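Local coordinates for coat protein (Papaya mosaic virus, PDB 4DOX) that builds the capsid of a flexible filamentous plant virus, its many copies probably assembling in a helical array around the genomic RNA, at residues T57-A60 against L61-V64; P112-W115 against N116-D120; S130-K133 against P134-F138. All coordinates share one frame; numbering follows the deposited sequence.

Contact 1: T57-A60 against L61-V64; sequences TTVA and LELV
The carboxylate of Glu62 is laid across Val59, with OE2 3.8 Å from Val59 CG2 and 3.7 Å from Val59 CA. The two side chains cross obliquely, and an extended Glu62 chain makes the approach possible: with CG beside the backbone N (chi1 -68°) and the rest of the chain stretched out, the acid is carried back toward the start of the helix. OE2 is also hydrogen-bonded to Ser83 OG, so the group leaning on the valine is tied to a neighbouring loop. Both segments form one unbroken run of helix 56-70, in which side chains three and four residues apart meet along the helix surface. Leu61 N donates to Thr57 O at 2.9 Å, whereas Glu62 N reaches Val59 O, three residues back. Ala60 O takes Val64 N at 3.1 Å and a weaker bond from Leu63 N. One turn apart, Thr57 and Leu61 run alongside each other and point the same way, Thr57 CG2 resting 4.0 Å from Leu61 CD2. Leu61 and Val64 also face helix 111-118, while Val59 and Leu63 pack on helix 89-98 and Ala60 on Phe106. Near the helix start, Thr58 OG1 is hydrogen-bonded to Ser55 O.

Contact 2: P112-W115 against N116-D120; sequences PIIW and NLRTD
Pro112 O accepts Asn116 N at 3.1 Å, and the same four-residue spacing joins Ile113 O to Leu117 N and Ile114 O to Arg118 N. Trp115 O, near the end of the series, is gripped twice by one residue, by Thr119 N at 2.9 Å and by Thr119 OG1 at 2.8 Å. This is the C-terminal end of helix 111-118: Thr119 is the first residue to leave helical torsions, and its side chain turns back onto the last turn. With OG1 beside its own backbone N (chi1 -57°), the hydroxyl sits over one face of the Trp115 indole, offset toward the rim. Over that same face Thr119 CG2 makes a CH-pi contact with the six-membered ring of Trp115, 3.9 Å from its centroid. Asn116 OD1 lies in plane at the indole edge, 3.7 Å from Trp115 CD1, and is itself hydrogen-bonded to Thr160 N; Trp115 NE1 is hydrogen-bonded to Arg161 O. Ile113 and Leu117 run side by side, Ile113 CG2 lying 3.9 Å from Leu117 CD1, as do Ile114 and Arg118, where Ile114 CD1 meets Arg118 CG at 3.7 Å. Beyond that aliphatic stem, the guanidinium forms a salt bridge with Asp69 and a hydrogen bond with Asn65.

Contact 3: S130-K133 against P134-F138; sequences SGYK and PSAKF
A type I beta turn spans Lys133 to Ala136, with Pro134 and Ser135 at its corners, and leads the long loop after helix 111-118 into the 3-10 turns around Lys137 and Phe138. One hydrogen bond closes it: Ala136 N donates to Lys133 O at 2.9 Å. The turn brings Ala136 against Tyr132, the residue just ahead of it. Tyr132 CG stands beside its backbone N (chi1 -73°), which sets one flank of the ring against the alanine: CD1 lies 4.0 Å from Ala136 CB and 3.3 Å from Ala136 O, the carbonyl oxygen approaching the ring obliquely. Both residues also touch Ala170, so the turn packs on helix 165-172. More exposed side chains reach that helix too, since Ser135 OG is hydrogen-bonded to Glu166 OE2 and Lys133 NZ forms a long, weak ion pair with the same carboxylate. Across the turn, Lys133 CB and Ser135 OG are only loosely apposed, 4.1 Å apart. Lys137 makes a cation-pi contact with Trp127, and its bent chain also carries NZ back toward the corner proline, where Lys137 NZ makes a weak hydrogen bond of 3.5 Å to Pro134 O.

Overall arrangement
Along the chain the three contacts follow one another, all within the coat protein family region of an all-helical subunit. Contacts 1 and 2, with centres about 13 Å apart, lie on helices 56-70 and 111-118, which pack directly: Val64 CG1 is 4.1 Å from Ile114 CB. Contact 3 sits further out, its centre about 16 Å from that of contact 2 and about 25 Å from that of contact 1, which it does not touch. Phe138 bridges to contact 2, its CD2 lying 3.7 Å from Thr119 CA. Contact 2 therefore lies between the more central helix 56-70 and, through Phe138, the segment following the peripheral turn, which itself rests on helix 165-172.

Contact 1: T57-A60 against L61-V64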
loop_
_atom_site.group_PDB
_atom_site.type_symbol
_atom_site.label_atom_id
_atom_site.label_comp_id
_atom_site.label_asym_id
_atom_site.label_seq_id
_atom_site.Cartn_x
_atom_site.Cartn_y
_atom_site.Cartn_z
ATOM N N THR A 57 5.373 10.942 3.171
ATOM C CA THR A 57 4.078 10.215 3.204
ATOM C C THR A 57 3.096 10.755 2.163
ATOM O O THR A 57 2.609 9.993 1.292
ATOM C CB THR A 57 3.440 10.268 4.562
ATOM O OG1 THR A 57 4.418 9.886 5.545
ATOM C CG2 THR A 57 2.170 9.364 4.634
ATOM N N THR A 58 2.859 12.073 2.199
ATOM C CA THR A 58 1.983 12.685 1.220
ATOM C C THR A 58 2.455 12.411 -0.226
ATOM O O THR A 58 1.642 12.295 -1.163
ATOM C CB THR A 58 1.816 14.200 1.440
ATOM O OG1 THR A 58 3.051 14.878 1.203
ATOM C CG2 THR A 58 1.368 14.519 2.855
ATOM N N VAL A 59 3.761 12.325 -0.417
ATOM C CA VAL A 59 4.286 12.205 -1.762
ATOM C C VAL A 59 4.115 10.733 -2.183
ATOM O O VAL A 59 3.656 10.440 -3.288
ATOM C CB VAL A 59 5.735 12.782 -1.853
ATOM C CG1 VAL A 59 6.480 12.310 -3.074
ATOM C CG2 VAL A 59 5.699 14.286 -1.809
ATOM N N ALA A 60 4.402 9.806 -1.279
ATOM C CA ALA A 60 4.097 8.409 -1.539
ATOM C C ALA A 60 2.658 8.281 -1.960
ATOM O O ALA A 60 2.355 7.558 -2.911
ATOM C CB ALA A 60 4.339 7.566 -0.322
ATOM N N LEU A 61 1.754 8.976 -1.265
ATOM C CA LEU A 61 0.304 8.852 -1.596
ATOM C C LEU A 61 -0.046 9.218 -3.033
ATOM O O LEU A 61 -1.096 8.825 -3.543
ATOM C CB LEU A 61 -0.564 9.699 -0.682
ATOM C CG LEU A 61 -1.305 9.076 0.495
ATOM C CD1 LEU A 61 -1.452 7.612 0.374
ATOM C CD2 LEU A 61 -0.539 9.418 1.714
ATOM N N GLU A 62 0.823 10.000 -3.664
ATOM C CA GLU A 62 0.619 10.364 -5.049
ATOM C C GLU A 62 0.764 9.154 -5.949
ATOM O O GLU A 62 0.016 9.006 -6.912
ATOM C CB GLU A 62 1.593 11.442 -5.465
ATOM C CG GLU A 62 1.327 12.766 -4.791
ATOM C CD GLU A 62 2.392 13.778 -5.118
ATOM O OE1 GLU A 62 2.843 13.828 -6.281
ATOM O OE2 GLU A 62 2.774 14.528 -4.198
ATOM N N LEU A 63 1.711 8.277 -5.611
ATOM C CA LEU A 63 1.905 7.046 -6.358
ATOM C C LEU A 63 0.752 6.104 -6.044
ATOM O O LEU A 63 0.194 5.458 -6.960
ATOM C CB LEU A 63 3.251 6.401 -6.031
ATOM C CG LEU A 63 3.549 4.990 -6.547
ATOM C CD1 LEU A 63 3.598 4.933 -8.043
ATOM C CD2 LEU A 63 4.861 4.591 -6.013
ATOM N N VAL A 64 0.371 6.063 -4.766
ATOM C CA VAL A 64 -0.785 5.256 -4.346
ATOM C C VAL A 64 -2.061 5.623 -5.094
ATOM O O VAL A 64 -2.797 4.739 -5.557
ATOM C CB VAL A 64 -1.020 5.332 -2.827
ATOM C CG1 VAL A 64 -2.123 4.389 -2.436
ATOM C CG2 VAL A 64 0.301 5.024 -2.088
#

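Contact 2: P112-W115 against N116-D120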
loop_
_atom_site.group_PDB
_atom_site.type_symbol
_atom_site.label_atom_id
_atom_site.label_comp_id
_atom_site.label_asym_id
_atom_site.label_seq_id
_atom_site.Cartn_x
_atom_site.Cartn_y
_atom_site.Cartn_z
ATOM N N PRO A 112 -5.793 2.136 3.543
ATOM C CA PRO A 112 -6.833 2.861 4.330
ATOM C C PRO A 112 -6.857 4.372 4.091
ATOM O O PRO A 112 -7.915 4.985 4.149
ATOM C CB PRO A 112 -6.485 2.529 5.787
ATOM C CG PRO A 112 -5.713 1.272 5.691
ATOM C CD PRO A 112 -4.898 1.373 4.430
ATOM N N ILE A 113 -5.708 4.959 3.774
ATOM C CA ILE A 113 -5.643 6.392 3.546
ATOM C C ILE A 113 -6.326 6.736 2.204
ATOM O O ILE A 113 -7.080 7.716 2.113
ATOM C CB ILE A 113 -4.198 6.862 3.479
ATOM C CG1 ILE A 113 -3.351 6.371 4.668
ATOM C CG2 ILE A 113 -4.148 8.342 3.359
ATOM C CD1 ILE A 113 -3.932 6.717 6.023
ATOM N N ILE A 114 -6.062 5.945 1.157
ATOM C CA ILE A 114 -6.590 6.280 -0.143
ATOM C C ILE A 114 -8.075 5.959 -0.126
ATOM O O ILE A 114 -8.884 6.696 -0.720
ATOM C CB ILE A 114 -5.857 5.602 -1.317
ATOM C CG1 ILE A 114 -6.188 6.325 -2.629
ATOM C CG2 ILE A 114 -6.203 4.107 -1.404
ATOM C CD1 ILE A 114 -5.734 7.805 -2.705
ATOM N N TRP A 115 -8.451 4.915 0.616
ATOM C CA TRP A 115 -9.868 4.676 0.894
ATOM C C TRP A 115 -10.542 5.960 1.406
ATOM O O TRP A 115 -11.544 6.394 0.853
ATOM C CB TRP A 115 -10.029 3.560 1.901
ATOM C CG TRP A 115 -11.452 3.254 2.250
ATOM C CD1 TRP A 115 -12.150 3.719 3.345
ATOM C CD2 TRP A 115 -12.346 2.374 1.556
ATOM N NE1 TRP A 115 -13.419 3.198 3.357
ATOM C CE2 TRP A 115 -13.574 2.375 2.271
ATOM C CE3 TRP A 115 -12.238 1.593 0.386
ATOM C CZ2 TRP A 115 -14.694 1.613 1.863
ATOM C CZ3 TRP A 115 -13.357 0.842 -0.037
ATOM C CH2 TRP A 115 -14.565 0.855 0.720
ATOM N N ASN A 116 -9.983 6.594 2.430
ATOM C CA ASN A 116 -10.626 7.798 2.952
ATOM C C ASN A 116 -10.626 8.910 1.943
ATOM O O ASN A 116 -11.518 9.745 1.930
ATOM C CB ASN A 116 -9.942 8.294 4.227
ATOM C CG ASN A 116 -10.491 7.643 5.479
ATOM O OD1 ASN A 116 -10.918 6.464 5.460
ATOM N ND2 ASN A 116 -10.482 8.399 6.579
ATOM N N LEU A 117 -9.616 8.918 1.086
ATOM C CA LEU A 117 -9.483 10.003 0.131
ATOM C C LEU A 117 -10.425 9.923 -1.076
ATOM O O LEU A 117 -10.876 10.956 -1.575
ATOM C CB LEU A 117 -8.034 10.129 -0.319
ATOM C CG LEU A 117 -7.202 10.753 0.793
ATOM C CD1 LEU A 117 -5.740 10.533 0.502
ATOM C CD2 LEU A 117 -7.528 12.215 0.876
ATOM N N ARG A 118 -10.738 8.707 -1.523
ATOM C CA ARG A 118 -11.472 8.526 -2.758
ATOM C C ARG A 118 -12.870 7.929 -2.575
ATOM O O ARG A 118 -13.758 8.231 -3.384
ATOM C CB ARG A 118 -10.663 7.666 -3.719
ATOM C CG ARG A 118 -9.232 8.165 -3.982
ATOM C CD ARG A 118 -9.170 9.082 -5.145
ATOM N NE ARG A 118 -9.874 8.534 -6.313
ATOM C CZ ARG A 118 -9.296 8.214 -7.473
ATOM N NH1 ARG A 118 -7.979 8.380 -7.654
ATOM N NH2 ARG A 118 -10.048 7.724 -8.465
ATOM N N THR A 119 -13.075 7.100 -1.551
ATOM C CA THR A 119 -14.360 6.432 -1.339
ATOM C C THR A 119 -15.556 7.411 -1.172
ATOM O O THR A 119 -15.452 8.411 -0.445
ATOM C CB THR A 119 -14.271 5.499 -0.157
ATOM O OG1 THR A 119 -13.211 4.583 -0.403
ATOM C CG2 THR A 119 -15.569 4.739 0.076
ATOM N N ASP A 120 -16.661 7.109 -1.876
ATOM C CA ASP A 120 -17.851 7.986 -2.039
ATOM C C ASP A 120 -17.547 9.404 -2.587
ATOM O O ASP A 120 -18.411 10.287 -2.517
ATOM C CB ASP A 120 -18.713 8.057 -0.749
ATOM C CG ASP A 120 -19.105 6.679 -0.209
ATOM O OD1 ASP A 120 -19.238 5.716 -0.992
ATOM O OD2 ASP A 120 -19.295 6.567 1.019
#

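Contact 3: S130-K133 against P134-F138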
loop_
_atom_site.group_PDB
_atom_site.type_symbol
_atom_site.label_atom_id
_atom_site.label_comp_id
_atom_site.label_asym_id
_atom_site.label_seq_id
_atom_site.Cartn_x
_atom_site.Cartn_y
_atom_site.Cartn_z
ATOM N N SER A 130 -13.470 -2.960 -15.586
ATOM C CA SER A 130 -13.270 -4.185 -14.787
ATOM C C SER A 130 -14.661 -4.761 -14.501
ATOM O O SER A 130 -15.683 -4.286 -15.040
ATOM C CB SER A 130 -12.491 -3.914 -13.503
ATOM O OG SER A 130 -11.307 -3.161 -13.741
ATOM N N GLY A 131 -14.790 -5.784 -13.696
ATOM C CA GLY A 131 -16.140 -6.355 -13.731
ATOM C C GLY A 131 -17.292 -5.721 -12.960
ATOM O O GLY A 131 -18.307 -6.395 -12.764
ATOM N N TYR A 132 -17.177 -4.467 -12.508
ATOM C CA TYR A 132 -17.893 -4.114 -11.264
ATOM C C TYR A 132 -19.245 -3.496 -11.420
ATOM O O TYR A 132 -19.464 -2.694 -12.316
ATOM C CB TYR A 132 -17.042 -3.231 -10.349
ATOM C CG TYR A 132 -15.897 -3.917 -9.634
ATOM C CD1 TYR A 132 -15.867 -4.002 -8.248
ATOM C CD2 TYR A 132 -14.812 -4.433 -10.341
ATOM C CE1 TYR A 132 -14.778 -4.624 -7.570
ATOM C CE2 TYR A 132 -13.723 -5.037 -9.692
ATOM C CZ TYR A 132 -13.708 -5.137 -8.316
ATOM O OH TYR A 132 -12.634 -5.762 -7.703
ATOM N N LYS A 133 -20.147 -3.869 -10.524
ATOM C CA LYS A 133 -21.468 -3.254 -10.457
ATOM C C LYS A 133 -21.267 -1.888 -9.882
ATOM O O LYS A 133 -20.352 -1.682 -9.143
ATOM C CB LYS A 133 -22.435 -4.051 -9.565
ATOM C CG LYS A 133 -23.133 -5.236 -10.237
ATOM C CD LYS A 133 -23.352 -6.442 -9.259
ATOM C CE LYS A 133 -24.743 -6.474 -8.566
ATOM N NZ LYS A 133 -24.727 -7.202 -7.248
ATOM N N PRO A 134 -22.138 -0.949 -10.206
ATOM C CA PRO A 134 -21.972 0.411 -9.708
ATOM C C PRO A 134 -21.974 0.462 -8.194
ATOM O O PRO A 134 -21.346 1.337 -7.618
ATOM C CB PRO A 134 -23.183 1.138 -10.286
ATOM C CG PRO A 134 -23.513 0.391 -11.498
ATOM C CD PRO A 134 -23.108 -1.022 -11.312
ATOM N N SER A 135 -22.692 -0.443 -7.550
ATOM C CA SER A 135 -22.703 -0.503 -6.101
ATOM C C SER A 135 -21.433 -1.122 -5.460
ATOM O O SER A 135 -21.257 -1.024 -4.277
ATOM C CB SER A 135 -23.968 -1.203 -5.635
ATOM O OG SER A 135 -24.455 -2.027 -6.666
ATOM N N ALA A 136 -20.570 -1.781 -6.224
ATOM C CA ALA A 136 -19.324 -2.326 -5.676
ATOM C C ALA A 136 -18.114 -1.534 -6.160
ATOM O O ALA A 136 -16.989 -1.903 -5.942
ATOM C CB ALA A 136 -19.179 -3.799 -6.005
ATOM N N LYS A 137 -18.392 -0.412 -6.795
ATOM C CA LYS A 137 -17.454 0.445 -7.478
ATOM C C LYS A 137 -16.167 0.780 -6.739
ATOM O O LYS A 137 -15.093 0.815 -7.325
ATOM C CB LYS A 137 -18.131 1.765 -7.506
ATOM C CG LYS A 137 -18.598 2.220 -8.738
ATOM C CD LYS A 137 -18.356 3.671 -8.708
ATOM C CE LYS A 137 -19.462 4.458 -8.156
ATOM N NZ LYS A 137 -20.544 4.375 -9.115
ATOM N N PHE A 138 -16.323 1.094 -5.453
ATOM C CA PHE A 138 -15.275 1.619 -4.604
ATOM C C PHE A 138 -14.366 0.521 -4.114
ATOM O O PHE A 138 -13.421 0.771 -3.403
ATOM C CB PHE A 138 -15.880 2.458 -3.481
ATOM C CG PHE A 138 -16.394 3.762 -3.959
ATOM C CD1 PHE A 138 -17.764 4.015 -4.070
ATOM C CD2 PHE A 138 -15.499 4.729 -4.382
ATOM C CE1 PHE A 138 -18.216 5.234 -4.566
ATOM C CE2 PHE A 138 -15.941 5.935 -4.879
ATOM C CZ PHE A 138 -17.303 6.192 -4.965
#